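Local structure of Lmo0547 protein (Listeria monocytogenes, 4R9N) at residues 148-153 with 218-223; 16-21 with 239-244; 185-190 with 207-212; 62-67 with 96-101; 22-27 with 245-250. The protein probably acts as a transcriptional regulator of the SorC family, whose putative sugar-binding domain would sense a carbohydrate effector and so tune the binding of DNA. All blocks are in the same frame, centred on the assembly; numbering follows the deposited sequence.

Contact 1 of 5, residues 148-153 with 218-223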
# COMPACT_ATOMS: atom_id res chain seq x y z
N ALA A 148 -2.84 -8.34 2.03
CA ALA A 148 -3.06 -6.87 1.99
C ALA A 148 -2.36 -6.34 0.73
O ALA A 148 -1.31 -6.88 0.35
CB ALA A 148 -2.50 -6.21 3.22
N ILE A 149 -2.92 -5.32 0.11
CA ILE A 149 -2.31 -4.66 -1.03
C ILE A 149 -2.04 -3.23 -0.63
O ILE A 149 -2.96 -2.50 -0.21
CB ILE A 149 -3.20 -4.71 -2.25
CG1 ILE A 149 -3.47 -6.19 -2.57
CG2 ILE A 149 -2.56 -3.90 -3.42
CD1 ILE A 149 -4.44 -6.40 -3.72
N VAL A 150 -0.78 -2.81 -0.77
CA VAL A 150 -0.35 -1.47 -0.34
C VAL A 150 0.48 -0.84 -1.47
O VAL A 150 1.05 -1.54 -2.33
CB VAL A 150 0.45 -1.49 0.98
CG1 VAL A 150 -0.34 -2.09 2.10
CG2 VAL A 150 1.77 -2.22 0.78
N GLY A 151 0.54 0.50 -1.45
CA GLY A 151 1.54 1.26 -2.23
C GLY A 151 2.74 1.63 -1.36
O GLY A 151 2.68 1.61 -0.13
N VAL A 152 3.82 2.05 -1.97
CA VAL A 152 4.95 2.54 -1.20
C VAL A 152 5.22 3.95 -1.75
O VAL A 152 5.25 4.16 -2.97
CB VAL A 152 6.23 1.68 -1.35
CG1 VAL A 152 7.36 2.25 -0.47
CG2 VAL A 152 5.96 0.25 -1.00
N SER A 153 5.38 4.93 -0.88
CA SER A 153 5.61 6.28 -1.39
C SER A 153 6.73 6.97 -0.65
O SER A 153 7.28 6.46 0.30
CB SER A 153 4.31 7.08 -1.30
OG SER A 153 4.50 8.33 -1.98
N VAL A 218 1.68 -9.62 2.19
CA VAL A 218 1.52 -8.20 1.90
C VAL A 218 2.12 -7.99 0.49
O VAL A 218 3.30 -8.32 0.24
CB VAL A 218 2.28 -7.31 2.91
CG1 VAL A 218 2.30 -5.85 2.43
CG2 VAL A 218 1.67 -7.46 4.28
N VAL A 219 1.28 -7.47 -0.40
CA VAL A 219 1.67 -7.18 -1.74
C VAL A 219 1.86 -5.69 -1.92
O VAL A 219 0.97 -4.92 -1.53
CB VAL A 219 0.55 -7.58 -2.70
CG1 VAL A 219 1.00 -7.30 -4.12
CG2 VAL A 219 0.22 -9.04 -2.50
N ALA A 220 3.00 -5.28 -2.45
CA ALA A 220 3.24 -3.89 -2.75
C ALA A 220 3.36 -3.65 -4.24
O ALA A 220 4.01 -4.45 -5.03
CB ALA A 220 4.47 -3.41 -2.02
N LEU A 221 2.72 -2.57 -4.64
CA LEU A 221 2.75 -2.07 -6.02
C LEU A 221 3.54 -0.77 -6.01
O LEU A 221 3.15 0.13 -5.28
CB LEU A 221 1.32 -1.72 -6.42
CG LEU A 221 0.34 -2.75 -6.93
CD1 LEU A 221 0.44 -4.09 -6.27
CD2 LEU A 221 -1.09 -2.23 -6.87
N ALA A 222 4.60 -0.62 -6.81
CA ALA A 222 5.32 0.67 -6.81
C ALA A 222 5.84 1.00 -8.19
O ALA A 222 6.25 0.12 -8.93
CB ALA A 222 6.49 0.64 -5.84
N ASN A 223 5.92 2.29 -8.50
CA ASN A 223 6.57 2.69 -9.74
C ASN A 223 7.29 4.01 -9.55
O ASN A 223 6.85 4.86 -8.75
CB ASN A 223 5.54 2.85 -10.85
CG ASN A 223 6.19 3.03 -12.23
OD1 ASN A 223 7.09 2.28 -12.63
ND2 ASN A 223 5.73 4.04 -12.94
O HOH W 1 2.97 2.83 -4.92

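Contact 2 of 5, residues 16-21 with 239-244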
# COMPACT_ATOMS: atom_id res chain seq x y z
N GLY A 16 14.51 -11.77 -0.24
CA GLY A 16 13.78 -12.81 0.49
C GLY A 16 12.27 -12.72 0.29
O GLY A 16 11.51 -12.92 1.25
N LEU A 17 11.81 -12.41 -0.93
CA LEU A 17 10.39 -12.40 -1.23
C LEU A 17 9.77 -13.76 -1.48
O LEU A 17 10.38 -14.69 -2.01
CB LEU A 17 10.09 -11.49 -2.42
CG LEU A 17 10.65 -10.05 -2.24
CD1 LEU A 17 10.75 -9.33 -3.56
CD2 LEU A 17 9.82 -9.26 -1.24
N GLU A 18 8.48 -13.84 -1.19
CA GLU A 18 7.66 -14.95 -1.62
C GLU A 18 7.54 -14.95 -3.16
O GLU A 18 7.66 -16.02 -3.84
CB GLU A 18 6.30 -14.83 -0.91
CG GLU A 18 5.26 -15.87 -1.27
CD GLU A 18 3.90 -15.57 -0.62
OE1 GLU A 18 3.85 -14.81 0.37
OE2 GLU A 18 2.88 -16.07 -1.13
N GLU A 19 7.31 -13.78 -3.73
CA GLU A 19 7.19 -13.65 -5.17
C GLU A 19 7.47 -12.25 -5.67
O GLU A 19 7.11 -11.26 -5.03
CB GLU A 19 5.79 -14.09 -5.66
CG GLU A 19 5.71 -14.12 -7.19
CD GLU A 19 4.36 -14.53 -7.77
OE1 GLU A 19 3.36 -14.59 -7.01
OE2 GLU A 19 4.29 -14.82 -9.01
N ALA A 20 8.07 -12.16 -6.84
CA ALA A 20 8.23 -10.89 -7.55
C ALA A 20 7.59 -11.02 -8.92
O ALA A 20 7.86 -11.99 -9.64
CB ALA A 20 9.71 -10.48 -7.61
N ILE A 21 6.68 -10.10 -9.24
CA ILE A 21 6.08 -10.05 -10.54
C ILE A 21 6.62 -8.85 -11.31
O ILE A 21 6.49 -7.69 -10.84
CB ILE A 21 4.56 -9.91 -10.38
CG1 ILE A 21 4.01 -11.14 -9.64
CG2 ILE A 21 3.96 -9.71 -11.76
CD1 ILE A 21 2.74 -10.85 -8.83
N LEU A 239 8.78 -5.94 5.28
CA LEU A 239 7.37 -5.51 5.38
C LEU A 239 6.52 -6.09 4.24
O LEU A 239 5.29 -6.03 4.31
CB LEU A 239 7.28 -4.02 5.26
CG LEU A 239 7.98 -3.28 6.39
CD1 LEU A 239 7.95 -1.77 6.19
CD2 LEU A 239 7.29 -3.67 7.72
N ILE A 240 7.18 -6.58 3.18
CA ILE A 240 6.55 -6.91 1.91
C ILE A 240 6.93 -8.32 1.54
O ILE A 240 8.09 -8.71 1.57
CB ILE A 240 7.04 -5.98 0.79
CG1 ILE A 240 6.53 -4.58 1.02
CG2 ILE A 240 6.67 -6.51 -0.61
CD1 ILE A 240 7.40 -3.53 0.34
N ASP A 241 5.94 -9.05 1.06
CA ASP A 241 6.09 -10.45 0.63
C ASP A 241 6.09 -10.64 -0.88
O ASP A 241 6.77 -11.53 -1.40
CB ASP A 241 5.01 -11.30 1.28
CG ASP A 241 5.05 -11.22 2.80
OD1 ASP A 241 6.13 -11.60 3.37
OD2 ASP A 241 4.04 -10.76 3.44
N VAL A 242 5.35 -9.79 -1.59
CA VAL A 242 5.17 -9.93 -3.01
C VAL A 242 5.27 -8.49 -3.55
O VAL A 242 4.60 -7.52 -3.03
CB VAL A 242 3.76 -10.50 -3.34
CG1 VAL A 242 3.49 -10.47 -4.83
CG2 VAL A 242 3.56 -11.92 -2.74
N ILE A 243 6.07 -8.32 -4.55
CA ILE A 243 6.13 -7.04 -5.25
C ILE A 243 5.73 -7.17 -6.67
O ILE A 243 6.01 -8.22 -7.34
CB ILE A 243 7.52 -6.38 -5.23
CG1 ILE A 243 8.63 -7.28 -5.78
CG2 ILE A 243 7.87 -5.91 -3.84
CD1 ILE A 243 9.89 -6.46 -5.99
N VAL A 244 5.04 -6.14 -7.16
CA VAL A 244 4.68 -6.02 -8.55
C VAL A 244 5.32 -4.71 -8.99
O VAL A 244 4.97 -3.63 -8.47
CB VAL A 244 3.15 -5.96 -8.80
CG1 VAL A 244 2.88 -6.00 -10.27
CG2 VAL A 244 2.47 -7.16 -8.13
O HOH W 2 8.55 -12.73 2.01

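Contact 3 of 5, residues 185-190 with 207-212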
# COMPACT_ATOMS: atom_id res chain seq x y z
N ASN A 185 0.87 3.01 3.87
CA ASN A 185 -0.38 3.13 4.63
C ASN A 185 -0.31 4.33 5.60
O ASN A 185 -0.80 4.27 6.71
CB ASN A 185 -0.70 1.82 5.38
CG ASN A 185 -2.17 1.67 5.68
OD1 ASN A 185 -3.03 1.94 4.81
ND2 ASN A 185 -2.47 1.23 6.91
N SER A 186 0.27 5.43 5.08
CA SER A 186 0.46 6.67 5.82
C SER A 186 1.26 6.50 7.13
O SER A 186 1.09 7.31 8.07
CB SER A 186 -0.86 7.34 6.17
OG SER A 186 -0.66 8.65 6.71
N ARG A 187 2.11 5.50 7.20
CA ARG A 187 3.07 5.36 8.30
C ARG A 187 4.48 5.59 7.70
O ARG A 187 4.84 4.92 6.74
CB ARG A 187 3.01 4.00 8.95
CG ARG A 187 1.69 3.65 9.54
CD ARG A 187 1.22 4.62 10.61
NE ARG A 187 -0.01 4.15 11.24
CZ ARG A 187 -0.16 3.79 12.52
NH1 ARG A 187 0.87 3.80 13.40
NH2 ARG A 187 -1.34 3.38 12.89
N PHE A 188 5.21 6.54 8.28
CA PHE A 188 6.49 7.08 7.77
C PHE A 188 7.62 6.39 8.47
O PHE A 188 7.66 6.39 9.70
CB PHE A 188 6.48 8.56 8.07
CG PHE A 188 5.48 9.27 7.25
CD1 PHE A 188 5.77 9.63 5.94
CD2 PHE A 188 4.19 9.53 7.76
CE1 PHE A 188 4.82 10.26 5.14
CE2 PHE A 188 3.25 10.12 6.94
CZ PHE A 188 3.57 10.50 5.65
N PHE A 189 8.50 5.75 7.71
CA PHE A 189 9.54 4.92 8.27
C PHE A 189 10.93 5.42 7.89
O PHE A 189 11.15 6.11 6.90
CB PHE A 189 9.37 3.43 7.87
CG PHE A 189 9.27 3.20 6.39
CD1 PHE A 189 8.01 3.19 5.76
CD2 PHE A 189 10.39 3.00 5.62
CE1 PHE A 189 7.90 2.89 4.38
CE2 PHE A 189 10.29 2.75 4.25
CZ PHE A 189 9.03 2.66 3.62
N THR A 190 11.85 5.12 8.78
CA THR A 190 13.27 5.35 8.59
C THR A 190 13.90 4.24 7.76
O THR A 190 13.24 3.30 7.35
CB THR A 190 13.96 5.45 9.96
OG1 THR A 190 13.55 4.37 10.80
CG2 THR A 190 13.54 6.77 10.66
N LEU A 207 -3.89 0.68 10.06
CA LEU A 207 -2.94 -0.35 10.41
C LEU A 207 -1.54 0.19 10.50
O LEU A 207 -1.11 0.93 9.60
CB LEU A 207 -2.99 -1.39 9.29
CG LEU A 207 -2.54 -2.80 9.46
CD1 LEU A 207 -3.72 -3.62 9.92
CD2 LEU A 207 -2.08 -3.37 8.12
N SER A 208 -0.79 -0.18 11.54
CA SER A 208 0.60 0.20 11.75
C SER A 208 1.55 -0.70 10.98
O SER A 208 1.17 -1.78 10.47
CB SER A 208 0.92 0.11 13.25
OG SER A 208 0.99 -1.28 13.57
N LEU A 209 2.82 -0.29 10.84
CA LEU A 209 3.79 -1.14 10.13
C LEU A 209 4.03 -2.47 10.81
O LEU A 209 4.17 -3.52 10.14
CB LEU A 209 5.14 -0.44 9.91
CG LEU A 209 4.98 0.81 9.07
CD1 LEU A 209 6.31 1.50 8.87
CD2 LEU A 209 4.34 0.55 7.73
N GLU A 210 4.04 -2.49 12.13
CA GLU A 210 4.20 -3.78 12.80
C GLU A 210 3.02 -4.71 12.62
O GLU A 210 3.19 -5.91 12.47
CB GLU A 210 4.55 -3.60 14.27
CG GLU A 210 5.97 -3.10 14.44
CD GLU A 210 7.07 -4.19 14.49
OE1 GLU A 210 7.21 -5.06 13.59
OE2 GLU A 210 7.84 -4.13 15.46
N GLU A 211 1.82 -4.14 12.56
CA GLU A 211 0.64 -4.90 12.21
C GLU A 211 0.71 -5.42 10.80
O GLU A 211 0.32 -6.53 10.55
CB GLU A 211 -0.59 -4.09 12.40
CG GLU A 211 -0.91 -3.93 13.89
CD GLU A 211 -1.80 -2.76 14.24
OE1 GLU A 211 -2.28 -2.01 13.35
OE2 GLU A 211 -1.97 -2.58 15.48
N LEU A 212 1.20 -4.60 9.86
CA LEU A 212 1.34 -5.02 8.50
C LEU A 212 2.31 -6.20 8.37
O LEU A 212 2.09 -7.13 7.59
CB LEU A 212 1.81 -3.84 7.63
CG LEU A 212 1.99 -4.07 6.13
CD1 LEU A 212 0.63 -4.17 5.45
CD2 LEU A 212 2.85 -2.97 5.50
O HOH W 3 -1.91 3.54 9.32

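Contact 4 of 5, residues 62-67 with 96-101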
# COMPACT_ATOMS: atom_id res chain seq x y z
N THR A 62 -1.75 4.64 -7.08
CA THR A 62 -1.42 3.38 -7.68
C THR A 62 -2.50 2.29 -7.42
O THR A 62 -2.96 1.55 -8.31
CB THR A 62 -0.03 2.91 -7.19
OG1 THR A 62 0.99 3.89 -7.52
CG2 THR A 62 0.31 1.69 -7.84
N ILE A 63 -2.93 2.21 -6.19
CA ILE A 63 -4.04 1.30 -5.85
C ILE A 63 -5.37 1.70 -6.55
O ILE A 63 -6.13 0.83 -6.93
CB ILE A 63 -4.17 1.22 -4.34
CG1 ILE A 63 -2.91 0.50 -3.80
CG2 ILE A 63 -5.39 0.39 -3.93
CD1 ILE A 63 -2.78 0.69 -2.36
N ARG A 64 -5.63 3.00 -6.68
CA ARG A 64 -6.81 3.45 -7.44
C ARG A 64 -6.78 2.91 -8.90
O ARG A 64 -7.76 2.36 -9.40
CB ARG A 64 -6.93 4.95 -7.37
CG ARG A 64 -8.05 5.49 -8.23
CD ARG A 64 -9.35 5.29 -7.47
NE ARG A 64 -10.06 4.17 -7.97
CZ ARG A 64 -11.22 3.74 -7.53
NH1 ARG A 64 -11.77 2.73 -8.19
NH2 ARG A 64 -11.82 4.28 -6.46
N LYS A 65 -5.63 3.03 -9.56
CA LYS A 65 -5.46 2.47 -10.88
C LYS A 65 -5.67 0.94 -10.92
O LYS A 65 -6.35 0.40 -11.80
CB LYS A 65 -4.09 2.89 -11.45
CG LYS A 65 -4.05 4.35 -11.87
CD LYS A 65 -2.65 4.83 -12.22
CE LYS A 65 -2.64 6.33 -12.63
NZ LYS A 65 -3.47 6.53 -13.87
N PHE A 66 -5.06 0.24 -9.98
CA PHE A 66 -5.28 -1.21 -9.81
C PHE A 66 -6.75 -1.52 -9.75
O PHE A 66 -7.26 -2.41 -10.42
CB PHE A 66 -4.54 -1.68 -8.57
CG PHE A 66 -4.90 -3.04 -8.09
CD1 PHE A 66 -4.36 -4.18 -8.68
CD2 PHE A 66 -5.76 -3.20 -7.02
CE1 PHE A 66 -4.68 -5.44 -8.19
CE2 PHE A 66 -6.08 -4.44 -6.55
CZ PHE A 66 -5.54 -5.57 -7.16
N ALA A 67 -7.44 -0.81 -8.88
CA ALA A 67 -8.89 -1.04 -8.75
C ALA A 67 -9.69 -0.75 -10.02
O ALA A 67 -10.61 -1.45 -10.35
CB ALA A 67 -9.43 -0.28 -7.54
N SER A 96 -9.30 4.82 0.70
CA SER A 96 -9.42 3.38 0.90
C SER A 96 -10.90 2.95 0.86
O SER A 96 -11.23 1.99 0.21
CB SER A 96 -8.86 3.03 2.25
OG SER A 96 -8.61 1.65 2.39
N ASN A 97 -11.79 3.69 1.51
CA ASN A 97 -13.21 3.29 1.54
C ASN A 97 -13.87 3.17 0.20
O ASN A 97 -14.61 2.21 -0.04
CB ASN A 97 -14.06 4.24 2.40
CG ASN A 97 -13.82 4.06 3.89
OD1 ASN A 97 -13.85 2.94 4.39
ND2 ASN A 97 -13.70 5.16 4.61
N GLN A 98 -13.66 4.16 -0.67
CA GLN A 98 -14.21 4.18 -1.99
C GLN A 98 -13.55 3.10 -2.87
O GLN A 98 -14.25 2.45 -3.66
CB GLN A 98 -13.98 5.51 -2.67
CG GLN A 98 -14.60 5.59 -4.06
CD GLN A 98 -16.12 5.65 -4.05
OE1 GLN A 98 -16.72 6.39 -3.24
NE2 GLN A 98 -16.76 4.88 -4.92
N ILE A 99 -12.22 2.91 -2.74
CA ILE A 99 -11.55 1.83 -3.46
C ILE A 99 -12.14 0.43 -3.09
O ILE A 99 -12.42 -0.42 -3.95
CB ILE A 99 -10.02 1.88 -3.25
CG1 ILE A 99 -9.42 3.13 -3.92
CG2 ILE A 99 -9.37 0.64 -3.83
CD1 ILE A 99 -8.05 3.47 -3.39
N CYS A 100 -12.29 0.22 -1.79
CA CYS A 100 -12.84 -1.03 -1.27
C CYS A 100 -14.24 -1.26 -1.79
O CYS A 100 -14.60 -2.40 -2.15
CB CYS A 100 -12.82 -1.11 0.27
SG CYS A 100 -11.18 -1.31 0.93
N TYR A 101 -15.06 -0.23 -1.79
CA TYR A 101 -16.42 -0.34 -2.29
C TYR A 101 -16.40 -0.70 -3.79
O TYR A 101 -17.14 -1.58 -4.23
CB TYR A 101 -17.18 0.94 -2.06
CG TYR A 101 -18.65 0.77 -2.42
CD1 TYR A 101 -19.14 1.25 -3.62
CD2 TYR A 101 -19.52 0.13 -1.57
CE1 TYR A 101 -20.46 1.07 -3.98
CE2 TYR A 101 -20.86 -0.03 -1.91
CZ TYR A 101 -21.30 0.43 -3.13
OH TYR A 101 -22.62 0.32 -3.52

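Contact 5 of 5, residues 22-27 with 245-250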
# COMPACT_ATOMS: atom_id res chain seq x y z
N VAL A 22 7.36 -9.10 -12.37
CA VAL A 22 8.05 -8.04 -13.05
C VAL A 22 7.41 -7.88 -14.39
O VAL A 22 7.28 -8.84 -15.16
CB VAL A 22 9.57 -8.30 -13.27
CG1 VAL A 22 10.16 -7.14 -14.01
CG2 VAL A 22 10.30 -8.44 -11.96
N VAL A 23 7.10 -6.63 -14.72
CA VAL A 23 6.31 -6.31 -15.88
C VAL A 23 7.22 -5.70 -16.92
O VAL A 23 7.94 -4.78 -16.62
CB VAL A 23 5.17 -5.33 -15.44
CG1 VAL A 23 4.55 -4.65 -16.62
CG2 VAL A 23 4.13 -6.09 -14.62
N ALA A 24 7.20 -6.22 -18.14
CA ALA A 24 8.08 -5.76 -19.20
C ALA A 24 7.53 -4.51 -19.82
O ALA A 24 6.44 -4.52 -20.33
CB ALA A 24 8.28 -6.83 -20.27
N THR A 25 8.29 -3.43 -19.76
CA THR A 25 7.88 -2.20 -20.38
C THR A 25 8.60 -2.16 -21.71
O THR A 25 9.80 -2.49 -21.81
CB THR A 25 8.32 -0.98 -19.55
OG1 THR A 25 9.71 -1.07 -19.29
CG2 THR A 25 7.57 -0.91 -18.21
N HIS A 26 7.90 -1.80 -22.77
CA HIS A 26 8.59 -1.72 -24.04
C HIS A 26 9.17 -0.31 -24.05
O HIS A 26 10.29 -0.09 -23.56
CB HIS A 26 7.67 -2.12 -25.22
CG HIS A 26 8.23 -1.77 -26.57
ND1 HIS A 26 7.44 -1.39 -27.64
CD2 HIS A 26 9.51 -1.69 -27.01
CE1 HIS A 26 8.21 -1.11 -28.68
NE2 HIS A 26 9.47 -1.28 -28.32
N ASP A 27 8.41 0.66 -24.52
CA ASP A 27 8.98 1.98 -24.75
C ASP A 27 7.92 2.87 -24.18
O ASP A 27 7.13 3.43 -24.92
CB ASP A 27 9.18 2.26 -26.26
CG ASP A 27 10.61 1.88 -26.78
OD1 ASP A 27 11.66 2.34 -26.26
OD2 ASP A 27 10.69 1.13 -27.79
N ILE A 245 6.32 -4.83 -9.87
CA ILE A 245 7.08 -3.70 -10.37
C ILE A 245 7.48 -3.88 -11.82
O ILE A 245 7.37 -4.99 -12.37
CB ILE A 245 8.34 -3.38 -9.55
CG1 ILE A 245 9.31 -4.54 -9.58
CG2 ILE A 245 7.97 -2.95 -8.11
CD1 ILE A 245 10.66 -4.15 -8.94
N THR A 246 7.96 -2.80 -12.40
CA THR A 246 8.38 -2.78 -13.77
C THR A 246 9.79 -3.35 -13.87
O THR A 246 10.53 -3.40 -12.89
CB THR A 246 8.42 -1.37 -14.39
OG1 THR A 246 9.31 -0.54 -13.68
CG2 THR A 246 7.04 -0.73 -14.47
N ASP A 247 10.17 -3.74 -15.04
CA ASP A 247 11.57 -4.21 -15.22
C ASP A 247 12.59 -3.10 -15.07
O ASP A 247 13.71 -3.34 -14.60
CB ASP A 247 11.75 -4.97 -16.57
CG ASP A 247 11.29 -4.20 -17.75
OD1 ASP A 247 10.84 -3.01 -17.60
OD2 ASP A 247 11.38 -4.81 -18.87
N ARG A 248 12.20 -1.89 -15.45
CA ARG A 248 13.04 -0.70 -15.23
C ARG A 248 13.32 -0.47 -13.72
O ARG A 248 14.47 -0.20 -13.32
CB ARG A 248 12.35 0.52 -15.85
CG ARG A 248 13.26 1.66 -16.29
CD ARG A 248 12.74 2.29 -17.58
NE ARG A 248 11.29 2.55 -17.53
CZ ARG A 248 10.51 2.78 -18.58
NH1 ARG A 248 9.22 3.01 -18.40
NH2 ARG A 248 11.00 2.82 -19.80
N MSE A 249 12.28 -0.58 -12.88
CA MSE A 249 12.44 -0.44 -11.45
C MSE A 249 13.24 -1.60 -10.93
O MSE A 249 14.06 -1.42 -10.05
CB MSE A 249 11.09 -0.47 -10.73
CG MSE A 249 11.21 -0.46 -9.22
SE MSE A 249 11.81 1.31 -8.53
CE MSE A 249 10.82 2.29 -9.91
N ALA A 250 12.97 -2.81 -11.42
CA ALA A 250 13.74 -3.97 -10.97
C ALA A 250 15.27 -3.80 -11.21
O ALA A 250 16.08 -4.12 -10.34
CB ALA A 250 13.22 -5.22 -11.60

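Contact 1 of 5, residues 148-153 with 218-223
In V150 the chi1 of -59° puts CG2 in the crowded position between backbone N and carbonyl carbon, while V218 has CG1 anti to its backbone N (chi1 170°); the two side chains cross obliquely and touch at V150 CG2 and V218 CG1, 4.0 Å apart. The same V150 methyl also lies against A220 CB, and A220 CB is met in turn by V152 CG2. On the other face, I149 has CG1 beside the backbone N (chi1 -59°), which leaves CG2 anti to it, and this CG2 methyl meets both tips of L221, with L221 CD2 at 4.1 Å.

Between these two layers runs a parallel ladder. V219 N gives a nearly straight bond to A148 O (2.8 Å). V150 N reaches V219 O at 2.8 Å. The third rung, L221 N to V150 O, measures 3.0 Å. All three donors arrive nearly along the C=O axis, and A220 CA adds a CH...O contact to V150 O. Past G151 the strands diverge, and a water takes the place of the next rung: it accepts from V152 N and donates to L221 O (2.7 Å).

F66 of helix 61-69 and L45 of helix 30-49 pack on the face of I149, V219 and L221. Two central parallel strands, apolar on both faces and splaying at their C-terminal ends, are typical of a Rossmann-like alpha/beta sheet.

Contact 2 of 5, residues 16-21 with 239-244
Backbone hydrogen bonds set the parallel register of strands 19-23 and 242-246, E19 beside V242 and I21 beside V244. D241 O stands at the entry, taking E19 N at 3.3 Å and, at a poor angle, a weak bond from E18 N. I243 N then donates to E19 O (3.2 Å), and I21 N to I243 O (2.8 Å) in an almost straight bond that comes nearly along the C=O axis.

Strand 19-23 is the outermost at one end of the seven-stranded parallel sheet, as expected of a Rossmann-like domain, and strand 242-246 continues the same sheet on its inner side, toward strand 217-221.

Apolar contacts occupy both faces. With chi1 -62°, I21 sends CG1 anti to the carbonyl carbon, so that CD1 lies on V244 CG2 (3.8 Å) and just reaches V242 CG1; I21 and V244 run side by side, pointing the same way. On the other face I243 CG1, in the crowded position between N and carbonyl carbon (chi1 55°), touches A20 CB. L17 CD1 lies 3.7 Å from I243 CG1. L17 crosses I243 at about a right angle, and its second methyl, CD2, drops to 3.3 Å from I240 O.

Polar ends are settled outside the strand pair. E18 and E19 each form a salt bridge with R48 of helix 30-49, which would offset their like charges. D241 OD2 accepts from V218 N, while a water lies between D241 OD1 (3.0 Å) and G16 O, close enough to both for a hydrogen bond.

Contact 3 of 5, residues 185-190 with 207-212
A capped helix start meets the turn of a small beta hairpin here: S208 is the N-cap of helix 209-213 and forms a capping box with E211. S208 OG, between its own N and carbonyl carbon (chi1 73°), accepts from E211 N at 3.1 Å; in return E211 OE1 takes S208 N at 3.0 Å, met from above the carboxylate plane.

L207 O, just ahead of the cap, is gripped from the hairpin turn. N185 ND2 donates to it at 3.0 Å, with the oxygen near the N185 amide plane and the bond falling on a carbonyl lone pair. A water also donates to L207 O (2.7 Å) and to N185 O, and accepts from R187 NE at the guanidinium edge. The R187 chain bends at chi2 (-59°), which lays the guanidinium flat over S208, CA 3.7 Å above its centre. Its N-H groups point on to E195 in a salt bridge and to G206 O.

L209 supplies the apolar part of the contact: its CG rests on R187 CB (3.8 Å), and its CD1 on F189 CB (3.8 Å), the leucine crossing F189 at about a right angle.

N185 reaches S58 through OD1, so the turn is tied to the loop after strand 54-57. Strand 187-190 pairs antiparallel with strand 180-184, and F189 packs on A233 and A234 of helix 228-236.

Contact 4 of 5, residues 62-67 with 96-101
I99 is the central side chain of this helix pair, its CB directed at helix 61-69. CG2, anti to the backbone N, touches A67 CB at 3.8 Å and I63 CG2 at 4.0 Å. I63 and I99 cross at about a right angle, and they meet methyl to methyl.

I99 CG1 lies against R64, and the CD1 beyond it returns to I63 CG2. The R64 chain leaves with CG anti to the backbone N, then bends at chi2 (80°) and again at chi3 (-102°), sliding past I99 in the opposite direction. I99 CG1 thus sits over one face of the guanidinium, 3.7 Å from R64 NH2, whereas Q98 CG approaches that nitrogen at the edge, near the plane (3.9 Å).

No hydrogen bond joins the two segments. The charge of R64 is met by a salt bridge to D102, further along helix 96-107, and that carboxylate also accepts from Q98 NE2.

The axes of the two segments run nearly parallel, 16° apart and 10.1 Å at closest. Beneath them lies strand 54-57, where I57 touches I63, I99 and C100; beyond, F66 turns to L45 of helix 30-49.

Contact 5 of 5, residues 22-27 with 245-250
This is the C-terminal edge of the parallel sheet, where the last rungs between strands 19-23 and 242-246 give way to the start of helix 247-253. V23 N donates to I245 O at 2.9 Å, in the carbonyl plane. One step later D247 N, already in the helix, reaches V23 O at 2.9 Å from above the carbonyl plane.

T246 is the N-cap: its OG1, in the crowded position between N and carbonyl carbon (chi1 60°), accepts from the backbone N of M249 (present as selenomethionine) at 3.1 Å. T246 CG2 is thereby turned to T25 CG2, the two methyls 3.8 Å apart.

The main polar link is T25 to D247. Both carry their first branch in the crowded position (T25 OG1 at chi1 53°, D247 CG at 54°), which brings T25 OG1 within 2.8 Å of D247 OD1. The hydroxyl donates to the syn lone pair of that oxygen, and T25 N adds a weak, longer bond to it. R248 folds back through bends at chi2 and chi3, so that T25 OG1 stands over the centre of its guanidinium, 4.0 Å above; R248 NH1 is tied to M28 O.

V22 closes the other side, with CG1, anti to its backbone N, 3.5 Å from D247 CA; L11 of helix 3-15 packs on both V22 and A250.

D247 OD1 gathers the T25 hydroxyl and two weak amide bonds, from T25 N and R248 N. Together with the helix N-terminus, these would tend to keep the carboxylate ionised.

Contacts 1, 2 and 5 belong to one parallel sheet. Contacts 2 and 5 are successive parts of the same strand pair, centres about 15 Å apart, joined where I245 N lies 3.0 Å from I21 O. Contact 1 joins the next two strands inward, 217-221 and 147-151, and A220 N, 2.8 Å from V242 O, links it to contact 2. Contacts 3 and 4 pack against contact 1: L212 CD1 meets V150 CG1, and I63 CD1 comes 3.5 Å from G151 N. Their own centres stand about 19 Å apart, on opposite sides of the chain's centre. No ligand marks the putative sugar site, so none of the five contacts can be assigned to it.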